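PDB 2P7I: methyltransferase from Pectobacterium atrosepticum SCRI1043, which probably transfers methyl groups from S-adenosylmethionine to a substrate that has not been identified. Local coordinates for residues Leu46-Ser51 / Ser58-His63. Residues are numbered along the deposited sequence; the frame is centred on the assembly and turned at random.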
loop_
_atom_site.group_PDB
_atom_site.type_symbol
_atom_site.label_atom_id
_atom_site.label_comp_id
_atom_site.label_asym_id
_atom_site.label_seq_id
_atom_site.Cartn_x
_atom_site.Cartn_y
_atom_site.Cartn_z
ATOM N N LEU B 46 -25.386 -15.431 -19.344
ATOM C CA LEU B 46 -24.165 -14.658 -19.395
ATOM C C LEU B 46 -23.904 -14.183 -20.804
ATOM O O LEU B 46 -24.208 -14.886 -21.771
ATOM C CB LEU B 46 -22.991 -15.495 -18.884
ATOM C CG LEU B 46 -21.616 -14.810 -18.845
ATOM C CD1 LEU B 46 -20.822 -15.215 -17.627
ATOM C CD2 LEU B 46 -20.862 -15.132 -20.107
ATOM N N LEU B 47 -23.356 -12.971 -20.906
ATOM C CA LEU B 47 -22.877 -12.402 -22.147
ATOM C C LEU B 47 -21.358 -12.201 -22.035
ATOM O O LEU B 47 -20.891 -11.549 -21.102
ATOM C CB LEU B 47 -23.568 -11.060 -22.425
ATOM C CG LEU B 47 -23.109 -10.221 -23.626
ATOM C CD1 LEU B 47 -23.383 -10.850 -24.994
ATOM C CD2 LEU B 47 -23.774 -8.800 -23.547
ATOM N N GLU B 48 -20.600 -12.751 -22.981
ATOM C CA GLU B 48 -19.140 -12.589 -23.036
ATOM C C GLU B 48 -18.777 -11.698 -24.217
ATOM O O GLU B 48 -18.917 -12.090 -25.387
ATOM C CB GLU B 48 -18.404 -13.928 -23.112
ATOM C CG GLU B 48 -16.885 -13.754 -23.179
ATOM C CD GLU B 48 -16.093 -15.043 -23.370
ATOM O OE1 GLU B 48 -16.645 -16.076 -23.809
ATOM O OE2 GLU B 48 -14.871 -14.982 -23.119
ATOM N N LEU B 49 -18.357 -10.480 -23.901
ATOM C CA LEU B 49 -17.992 -9.497 -24.906
ATOM C C LEU B 49 -16.523 -9.643 -25.245
ATOM O O LEU B 49 -15.669 -9.522 -24.375
ATOM C CB LEU B 49 -18.296 -8.089 -24.387
ATOM C CG LEU B 49 -19.792 -7.804 -24.230
ATOM C CD1 LEU B 49 -20.035 -6.500 -23.489
ATOM C CD2 LEU B 49 -20.436 -7.810 -25.620
ATOM N N GLY B 50 -16.232 -9.910 -26.516
ATOM C CA GLY B 50 -14.861 -10.132 -26.986
ATOM C C GLY B 50 -14.383 -11.531 -26.694
ATOM O O GLY B 50 -13.365 -11.714 -26.057
ATOM N N SER B 51 -15.128 -12.522 -27.150
ATOM C CA SER B 51 -14.887 -13.923 -26.758
ATOM C C SER B 51 -13.709 -14.550 -27.504
ATOM O O SER B 51 -13.226 -15.647 -27.157
ATOM C CB SER B 51 -16.151 -14.737 -26.980
ATOM O OG SER B 51 -16.743 -14.396 -28.224
ATOM N N SER B 58 -14.722 -21.413 -22.374
ATOM C CA SER B 58 -14.725 -22.804 -21.940
ATOM C C SER B 58 -14.742 -22.905 -20.418
ATOM O O SER B 58 -15.372 -23.803 -19.852
ATOM C CB SER B 58 -13.544 -23.562 -22.526
ATOM O OG SER B 58 -12.327 -23.052 -22.037
ATOM N N ARG B 59 -14.094 -21.954 -19.744
ATOM C CA ARG B 59 -14.125 -21.927 -18.292
ATOM C C ARG B 59 -15.472 -21.436 -17.771
ATOM O O ARG B 59 -15.978 -21.920 -16.755
ATOM C CB ARG B 59 -13.000 -21.044 -17.774
ATOM C CG ARG B 59 -11.659 -21.585 -18.165
ATOM C CD ARG B 59 -10.581 -20.817 -17.532
ATOM N NE ARG B 59 -9.267 -21.349 -17.890
ATOM C CZ ARG B 59 -8.605 -22.295 -17.223
ATOM N NH1 ARG B 59 -9.090 -22.854 -16.117
ATOM N NH2 ARG B 59 -7.418 -22.662 -17.662
ATOM N N LEU B 60 -16.037 -20.456 -18.466
ATOM C CA LEU B 60 -17.349 -19.953 -18.132
ATOM C C LEU B 60 -18.463 -20.990 -18.314
ATOM O O LEU B 60 -19.457 -20.982 -17.579
ATOM C CB LEU B 60 -17.626 -18.705 -18.966
ATOM C CG LEU B 60 -16.780 -17.471 -18.626
ATOM C CD1 LEU B 60 -17.198 -16.369 -19.581
ATOM C CD2 LEU B 60 -16.912 -17.065 -17.120
ATOM N N GLN B 61 -18.290 -21.879 -19.292
ATOM C CA GLN B 61 -19.226 -22.982 -19.521
ATOM C C GLN B 61 -19.357 -23.939 -18.336
ATOM O O GLN B 61 -20.379 -24.622 -18.192
ATOM C CB GLN B 61 -18.828 -23.774 -20.763
ATOM C CG GLN B 61 -19.164 -23.066 -22.056
ATOM C CD GLN B 61 -18.975 -23.965 -23.263
ATOM O OE1 GLN B 61 -17.845 -24.250 -23.672
ATOM N NE2 GLN B 61 -20.083 -24.417 -23.839
ATOM N N GLU B 62 -18.339 -23.994 -17.481
ATOM C CA GLU B 62 -18.475 -24.736 -16.234
ATOM C C GLU B 62 -19.482 -24.069 -15.294
ATOM O O GLU B 62 -19.940 -24.699 -14.353
ATOM C CB GLU B 62 -17.126 -24.908 -15.531
ATOM C CG GLU B 62 -16.076 -25.629 -16.370
ATOM C CD GLU B 62 -16.617 -26.899 -17.023
ATOM O OE1 GLU B 62 -17.151 -27.768 -16.294
ATOM O OE2 GLU B 62 -16.525 -27.018 -18.269
ATOM N N HIS B 63 -19.850 -22.814 -15.547
ATOM C CA HIS B 63 -20.756 -22.098 -14.652
ATOM C C HIS B 63 -22.125 -21.756 -15.210
ATOM O O HIS B 63 -23.054 -21.508 -14.436
ATOM C CB HIS B 63 -20.074 -20.812 -14.176
ATOM C CG HIS B 63 -18.964 -21.075 -13.220
ATOM N ND1 HIS B 63 -17.705 -21.453 -13.636
ATOM C CD2 HIS B 63 -18.936 -21.080 -11.870
ATOM C CE1 HIS B 63 -16.942 -21.666 -12.578
ATOM N NE2 HIS B 63 -17.665 -21.443 -11.494
#
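L60 meets strand 46-49 mainly through CD1, which approaches both L46 and E48. The tighter of the two approaches is apolar: L46 CD2 lies 3.9 Å from L60 CD1, and the two side chains cross at about a right angle, so the touch is methyl on methyl with little overlap along their lengths. The CB of L46 points toward 58-63; with CG anti to the backbone N (chi1 -179°) and chi2 at an unusual 142°, CD2 is the methyl nearest L60. The nearest CA pair, L46 CA and L60 CA, is 8.7 Å apart, so side chains alone bridge the segments. Only 117 Å² is buried in all, yet the three touching residues are themselves buried; F64, I67 and V108 also pack on L46.

The looser part is a longer carbon contact beside a polar group: E48 CD stands 4.2 Å from L60 CD1. The carboxylate is held elsewhere: OE1 hydrogen-bonds T57 OG1, and OE2 and G50 O both hydrogen-bond one hydroxyl of a bound Tris molecule. That ligand, probably from the crystallisation liquor, suggests a pocket beside the strand end. Strand 46-49, helix 55-60 and strand 67-71 form a beta-alpha-beta crossover of the Rossmann-like methyltransferase fold; E48-L49 at the strand end and G50 just after it are consistent with the glycine-containing S-adenosylmethionine-binding motif of this family.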